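Local coordinates for extracellular solute-binding protein, family 1 (Bifidobacterium longum subsp. infantis, PDB 6FTH) that probably binds human milk oligosaccharides outside the cell and hands them to an ABC transporter for uptake, at residues Leu33-Pro38 / Asp68-Gln73; Ala479-Lys484 / Asp492-Gln497. All blocks are in the same frame, centred on the assembly; numbering follows the deposited sequence.

Interaction 1: residues Leu33-Pro38 / Asp68-Gln73; sequences LVVKRP and DAWAQQ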
loop_
_atom_site.group_PDB
_atom_site.type_symbol
_atom_site.label_atom_id
_atom_site.label_comp_id
_atom_site.label_asym_id
_atom_site.label_seq_id
_atom_site.Cartn_x
_atom_site.Cartn_y
_atom_site.Cartn_z
ATOM N N LEU A 33 2.296 -10.712 21.302
ATOM C CA LEU A 33 2.166 -11.367 20.011
ATOM C C LEU A 33 2.714 -10.437 18.938
ATOM O O LEU A 33 2.336 -9.257 18.882
ATOM C CB LEU A 33 0.697 -11.681 19.715
ATOM C CG LEU A 33 0.397 -12.129 18.279
ATOM C CD1 LEU A 33 1.004 -13.479 17.983
ATOM C CD2 LEU A 33 -1.127 -12.156 18.049
ATOM N N VAL A 34 3.603 -10.958 18.097
ATOM C CA VAL A 34 4.142 -10.197 16.974
ATOM C C VAL A 34 3.909 -10.993 15.704
ATOM O O VAL A 34 4.417 -12.111 15.565
ATOM C CB VAL A 34 5.639 -9.889 17.123
ATOM C CG1 VAL A 34 6.099 -8.948 15.998
ATOM C CG2 VAL A 34 5.968 -9.339 18.500
ATOM N N VAL A 35 3.150 -10.419 14.786
ATOM C CA VAL A 35 2.965 -10.967 13.451
ATOM C C VAL A 35 4.152 -10.481 12.630
ATOM O O VAL A 35 4.404 -9.271 12.545
ATOM C CB VAL A 35 1.630 -10.509 12.843
ATOM C CG1 VAL A 35 1.415 -11.116 11.476
ATOM C CG2 VAL A 35 0.460 -10.836 13.785
ATOM N N LYS A 36 4.912 -11.422 12.075
ATOM C CA LYS A 36 6.236 -11.160 11.528
ATOM C C LYS A 36 6.247 -11.009 10.008
ATOM O O LYS A 36 5.589 -11.759 9.271
ATOM C CB LYS A 36 7.190 -12.296 11.908
ATOM C CG LYS A 36 7.465 -12.445 13.401
ATOM C CD LYS A 36 8.321 -11.321 14.036
ATOM C CE LYS A 36 9.745 -11.271 13.502
ATOM N NZ LYS A 36 10.390 -12.637 13.595
ATOM N N ARG A 37 7.043 -10.057 9.540
ATOM C CA ARG A 37 7.364 -9.972 8.129
ATOM C C ARG A 37 8.160 -11.209 7.712
ATOM O O ARG A 37 8.952 -11.743 8.495
ATOM C CB ARG A 37 8.259 -8.763 7.908
ATOM C CG ARG A 37 8.539 -8.395 6.478
ATOM C CD ARG A 37 9.653 -7.389 6.466
ATOM N NE ARG A 37 9.945 -6.854 5.150
ATOM C CZ ARG A 37 10.721 -7.445 4.244
ATOM N NH1 ARG A 37 11.269 -8.637 4.479
ATOM N NH2 ARG A 37 10.949 -6.849 3.083
ATOM N N PRO A 38 8.001 -11.668 6.477
ATOM C CA PRO A 38 8.929 -12.680 5.974
ATOM C C PRO A 38 10.366 -12.182 6.039
ATOM O O PRO A 38 10.636 -10.975 6.043
ATOM C CB PRO A 38 8.477 -12.893 4.524
ATOM C CG PRO A 38 7.039 -12.524 4.516
ATOM C CD PRO A 38 6.913 -11.386 5.524
ATOM N N ASP A 68 0.862 -15.294 6.983
ATOM C CA ASP A 68 -0.068 -16.263 6.404
ATOM C C ASP A 68 -0.799 -17.035 7.489
ATOM O O ASP A 68 -2.002 -17.291 7.368
ATOM C CB ASP A 68 0.678 -17.235 5.482
ATOM C CG ASP A 68 1.038 -16.614 4.144
ATOM O OD1 ASP A 68 0.386 -15.632 3.739
ATOM O OD2 ASP A 68 1.989 -17.111 3.502
ATOM N N ALA A 69 -0.103 -17.404 8.564
ATOM C CA ALA A 69 -0.771 -18.082 9.666
ATOM C C ALA A 69 -1.753 -17.155 10.371
ATOM O O ALA A 69 -2.876 -17.560 10.706
ATOM C CB ALA A 69 0.262 -18.636 10.648
ATOM N N TRP A 70 -1.359 -15.900 10.594
ATOM C CA TRP A 70 -2.243 -14.976 11.296
ATOM C C TRP A 70 -3.530 -14.729 10.511
ATOM O O TRP A 70 -4.610 -14.632 11.093
ATOM C CB TRP A 70 -1.492 -13.672 11.574
ATOM C CG TRP A 70 -2.339 -12.664 12.270
ATOM C CD1 TRP A 70 -2.710 -11.460 11.790
ATOM C CD2 TRP A 70 -2.950 -12.793 13.558
ATOM N NE1 TRP A 70 -3.519 -10.821 12.694
ATOM C CE2 TRP A 70 -3.679 -11.611 13.792
ATOM C CE3 TRP A 70 -2.944 -13.784 14.537
ATOM C CZ2 TRP A 70 -4.397 -11.394 14.963
ATOM C CZ3 TRP A 70 -3.660 -13.577 15.691
ATOM C CH2 TRP A 70 -4.370 -12.389 15.901
ATOM N N ALA A 71 -3.433 -14.613 9.190
ATOM C CA ALA A 71 -4.623 -14.382 8.378
ATOM C C ALA A 71 -5.682 -15.439 8.640
ATOM O O ALA A 71 -6.885 -15.140 8.632
ATOM C CB ALA A 71 -4.224 -14.412 6.912
ATOM N N GLN A 72 -5.249 -16.667 8.897
ATOM C CA GLN A 72 -6.141 -17.795 9.131
ATOM C C GLN A 72 -6.578 -17.931 10.585
ATOM O O GLN A 72 -7.610 -18.562 10.855
ATOM C CB GLN A 72 -5.421 -19.084 8.723
ATOM C CG GLN A 72 -5.299 -19.259 7.227
ATOM C CD GLN A 72 -6.640 -19.612 6.561
ATOM O OE1 GLN A 72 -7.123 -18.889 5.678
ATOM N NE2 GLN A 72 -7.240 -20.731 6.983
ATOM N N GLN A 73 -5.833 -17.362 11.525
ATOM C CA GLN A 73 -6.143 -17.505 12.940
ATOM C C GLN A 73 -6.861 -16.302 13.530
ATOM O O GLN A 73 -7.442 -16.433 14.612
ATOM C CB GLN A 73 -4.856 -17.726 13.748
ATOM C CG GLN A 73 -4.082 -18.983 13.393
ATOM C CD GLN A 73 -2.686 -19.012 14.013
ATOM O OE1 GLN A 73 -2.312 -18.133 14.801
ATOM N NE2 GLN A 73 -1.906 -20.014 13.646
#

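Interaction 2: residues Ala479-Lys484 / Asp492-Gln497; sequences ATWMSK and DAYCKQ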
loop_
_atom_site.group_PDB
_atom_site.type_symbol
_atom_site.label_atom_id
_atom_site.label_comp_id
_atom_site.label_asym_id
_atom_site.label_seq_id
_atom_site.Cartn_x
_atom_site.Cartn_y
_atom_site.Cartn_z
ATOM N N ALA A 479 -12.670 -8.436 -16.728
ATOM C CA ALA A 479 -11.666 -9.248 -17.413
ATOM C C ALA A 479 -12.179 -9.699 -18.774
ATOM O O ALA A 479 -11.449 -9.655 -19.773
ATOM C CB ALA A 479 -11.285 -10.451 -16.554
ATOM N N THR A 480 -13.442 -10.125 -18.837
ATOM C CA THR A 480 -14.008 -10.583 -20.108
ATOM C C THR A 480 -14.040 -9.457 -21.133
ATOM O O THR A 480 -13.645 -9.636 -22.291
ATOM C CB THR A 480 -15.412 -11.150 -19.864
ATOM O OG1 THR A 480 -15.297 -12.297 -19.009
ATOM C CG2 THR A 480 -16.081 -11.528 -21.184
ATOM N N TRP A 481 -14.487 -8.266 -20.719
ATOM C CA TRP A 481 -14.583 -7.155 -21.648
ATOM C C TRP A 481 -13.207 -6.690 -22.115
ATOM O O TRP A 481 -13.055 -6.256 -23.264
ATOM C CB TRP A 481 -15.288 -5.984 -20.974
ATOM C CG TRP A 481 -16.746 -6.175 -20.742
ATOM C CD1 TRP A 481 -17.604 -6.978 -21.442
ATOM C CD2 TRP A 481 -17.526 -5.531 -19.730
ATOM N NE1 TRP A 481 -18.881 -6.858 -20.928
ATOM C CE2 TRP A 481 -18.855 -5.974 -19.877
ATOM C CE3 TRP A 481 -17.229 -4.607 -18.719
ATOM C CZ2 TRP A 481 -19.887 -5.532 -19.048
ATOM C CZ3 TRP A 481 -18.267 -4.162 -17.885
ATOM C CH2 TRP A 481 -19.574 -4.631 -18.056
ATOM N N MET A 482 -12.204 -6.742 -21.238
ATOM C CA MET A 482 -10.857 -6.368 -21.651
ATOM C C MET A 482 -10.306 -7.351 -22.681
ATOM O O MET A 482 -9.692 -6.943 -23.681
ATOM C CB MET A 482 -9.951 -6.306 -20.417
ATOM C CG MET A 482 -10.162 -5.038 -19.554
ATOM S SD MET A 482 -9.298 -5.096 -17.981
ATOM C CE MET A 482 -7.569 -5.054 -18.543
ATOM N N SER A 483 -10.534 -8.644 -22.460
ATOM C CA SER A 483 -9.968 -9.670 -23.332
ATOM C C SER A 483 -10.778 -9.842 -24.607
ATOM O O SER A 483 -10.205 -9.952 -25.700
ATOM C CB SER A 483 -9.902 -10.993 -22.590
ATOM O OG SER A 483 -8.929 -10.947 -21.561
ATOM N N LYS A 484 -12.109 -9.882 -24.496
ATOM C CA LYS A 484 -12.943 -10.326 -25.604
ATOM C C LYS A 484 -13.883 -9.265 -26.161
ATOM O O LYS A 484 -14.563 -9.532 -27.161
ATOM C CB LYS A 484 -13.756 -11.561 -25.186
ATOM C CG LYS A 484 -12.914 -12.740 -24.740
ATOM C CD LYS A 484 -13.764 -13.758 -23.987
ATOM C CE LYS A 484 -12.948 -14.951 -23.508
ATOM N NZ LYS A 484 -12.390 -15.751 -24.639
ATOM N N ASP A 492 -25.189 -1.444 -19.672
ATOM C CA ASP A 492 -26.385 -1.055 -18.926
ATOM C C ASP A 492 -26.835 -2.164 -17.975
ATOM O O ASP A 492 -27.150 -1.908 -16.807
ATOM C CB ASP A 492 -27.494 -0.674 -19.906
ATOM C CG ASP A 492 -28.793 -0.299 -19.203
ATOM O OD1 ASP A 492 -28.842 0.780 -18.576
ATOM O OD2 ASP A 492 -29.767 -1.080 -19.278
ATOM N N ALA A 493 -26.848 -3.412 -18.438
ATOM C CA ALA A 493 -27.272 -4.489 -17.555
ATOM C C ALA A 493 -26.306 -4.645 -16.387
ATOM O O ALA A 493 -26.720 -4.917 -15.258
ATOM C CB ALA A 493 -27.377 -5.794 -18.342
ATOM N N TYR A 494 -25.006 -4.489 -16.641
ATOM C CA TYR A 494 -24.037 -4.599 -15.560
ATOM C C TYR A 494 -24.273 -3.528 -14.498
ATOM O O TYR A 494 -24.237 -3.827 -13.298
ATOM C CB TYR A 494 -22.626 -4.518 -16.157
ATOM C CG TYR A 494 -21.509 -3.966 -15.298
ATOM C CD1 TYR A 494 -20.770 -4.792 -14.498
ATOM C CD2 TYR A 494 -21.142 -2.630 -15.378
ATOM C CE1 TYR A 494 -19.729 -4.308 -13.745
ATOM C CE2 TYR A 494 -20.096 -2.126 -14.631
ATOM C CZ TYR A 494 -19.396 -2.970 -13.824
ATOM O OH TYR A 494 -18.344 -2.521 -13.069
ATOM N N CYS A 495 -24.521 -2.286 -14.928
ATOM C CA CYS A 495 -24.740 -1.193 -13.984
ATOM C C CYS A 495 -25.976 -1.468 -13.136
ATOM O O CYS A 495 -25.954 -1.300 -11.915
ATOM C CB CYS A 495 -24.879 0.131 -14.735
ATOM S SG CYS A 495 -23.320 0.749 -15.442
ATOM N N LYS A 496 -27.043 -1.944 -13.763
ATOM C CA LYS A 496 -28.233 -2.278 -12.991
ATOM C C LYS A 496 -27.961 -3.434 -12.042
ATOM O O LYS A 496 -28.467 -3.463 -10.918
ATOM C CB LYS A 496 -29.369 -2.617 -13.947
ATOM C CG LYS A 496 -29.840 -1.447 -14.766
ATOM C CD LYS A 496 -30.804 -1.942 -15.838
ATOM C CE LYS A 496 -31.792 -0.880 -16.254
ATOM N NZ LYS A 496 -31.149 0.212 -17.004
ATOM N N GLN A 497 -27.153 -4.401 -12.473
ATOM C CA GLN A 497 -26.830 -5.520 -11.603
ATOM C C GLN A 497 -26.086 -5.056 -10.354
ATOM O O GLN A 497 -26.381 -5.511 -9.243
ATOM C CB GLN A 497 -26.032 -6.599 -12.362
ATOM C CG GLN A 497 -25.786 -7.863 -11.559
ATOM C CD GLN A 497 -25.135 -8.972 -12.368
ATOM O OE1 GLN A 497 -24.660 -8.754 -13.478
ATOM N NE2 GLN A 497 -25.127 -10.167 -11.816
#

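Interaction 1: residues Leu33-Pro38 / Asp68-Gln73
The indole of W70 takes V35 over one face, where CG2 sits 3.8 Å from the centroid of the five-membered ring and only 14° off its normal. This is a CH-pi contact, displaced toward the rim of the whole indole so that the methyl lies 3.7 Å from W70 CG. The other branch, V35 CG1, reaches back over the root of the ring, 3.9 Å from W70 CB, so both methyls lie on the strand side of the ring root. L33 meets the far, benzo end obliquely: its CD2 is 3.7 Å from W70 CZ3 and almost as near to CH2. F91 meets the indole steeply, its plane turned by about 75°, while NE1 is satisfied by the carbonyl of A90, a bond that helps fix the rotation of the ring.

W70 carries its CG anti to the backbone N (chi1 179°), which sends the ring from helix 67-80 across to strand 29-36. That helix forms part of a beta-alpha-beta crossover: it links strand 59-66 to strand 86-88, the parallel neighbours of strand 29-36, and lies over the strand between them. The strand order 2-1-3-4 fits a type II periplasmic-binding-protein lobe. L33 and V35 face the helix, whereas V34 between them packs on W62 and I43. Beyond the buried patch, the chain turns polar. K36 NZ forms a salt bridge with E64, and R37 pairs through NE with D407 while its NH1 donates to P38 O at 2.9 Å, tilted from the carbonyl plane.

Interaction 2: residues Ala479-Lys484 / Asp492-Gln497
W481 and Y494 mark the nearest approach of two helical segments that run in broadly opposite directions, with 11.5 Å between their CA atoms, so the backbones stand well apart and two large rings span the gap. The rings form a T-shaped, edge-to-face pair: the benzo edge of W481 points at the face of Y494, the six-membered centroids are 5.0 Å apart and the planes stand at 78°. The corner atom of the indole does most of the touching. W481 CH2 comes down 3.4 Å from Y494 CG, near the root of the phenol ring and not over its centre, and lies 3.6 Å from Y494 CB, which sits in the plane of the indole at its edge.

Both rings have polar ends held by partners beyond the contact. W481 NE1 binds the carboxylate of E490, one turn before Y494, which helps set the rotation of the indole; Y494 OH binds the carbonyl of L246. The tyrosine CG lies roughly anti to its N, but chi1 is swung to 152°, well short of the trans value, and this places the ring broadside to the tryptophan. W491 also meets the Y494 ring, and Y251 and I255 of helix 249-263 pack on the tyrosine and the tryptophan respectively. Farther round the second helix, on its exposed side, K496 NZ reaches back one turn to D492 OD1 at 2.8 Å, a salt bridge made on the syn side of the carboxylate. With Y494 also lying on V473 and V474, the pair fastens helix 487-500 back against helix 457-484, an arrangement typical of a helical hairpin with a short connection.

In the fold
From the N terminus, the chain first runs out along strand 29-36, passes through helix 47-56 and strand 59-66, and enters helix 67-80, where interaction 1 closes a loop of 29 intervening residues and joins the first sheet to the helix covering it. Some four hundred residues follow, including the second four-stranded sheet, before helix 457-484 leads to interaction 2. There only seven residues separate the segments, and the contact joins consecutive helices near the C terminus. The two loops are in series, neither nested nor crossed. Their centres lie 37 Å apart and their nearest atoms about 24 Å, so each secures a separate region of the chain.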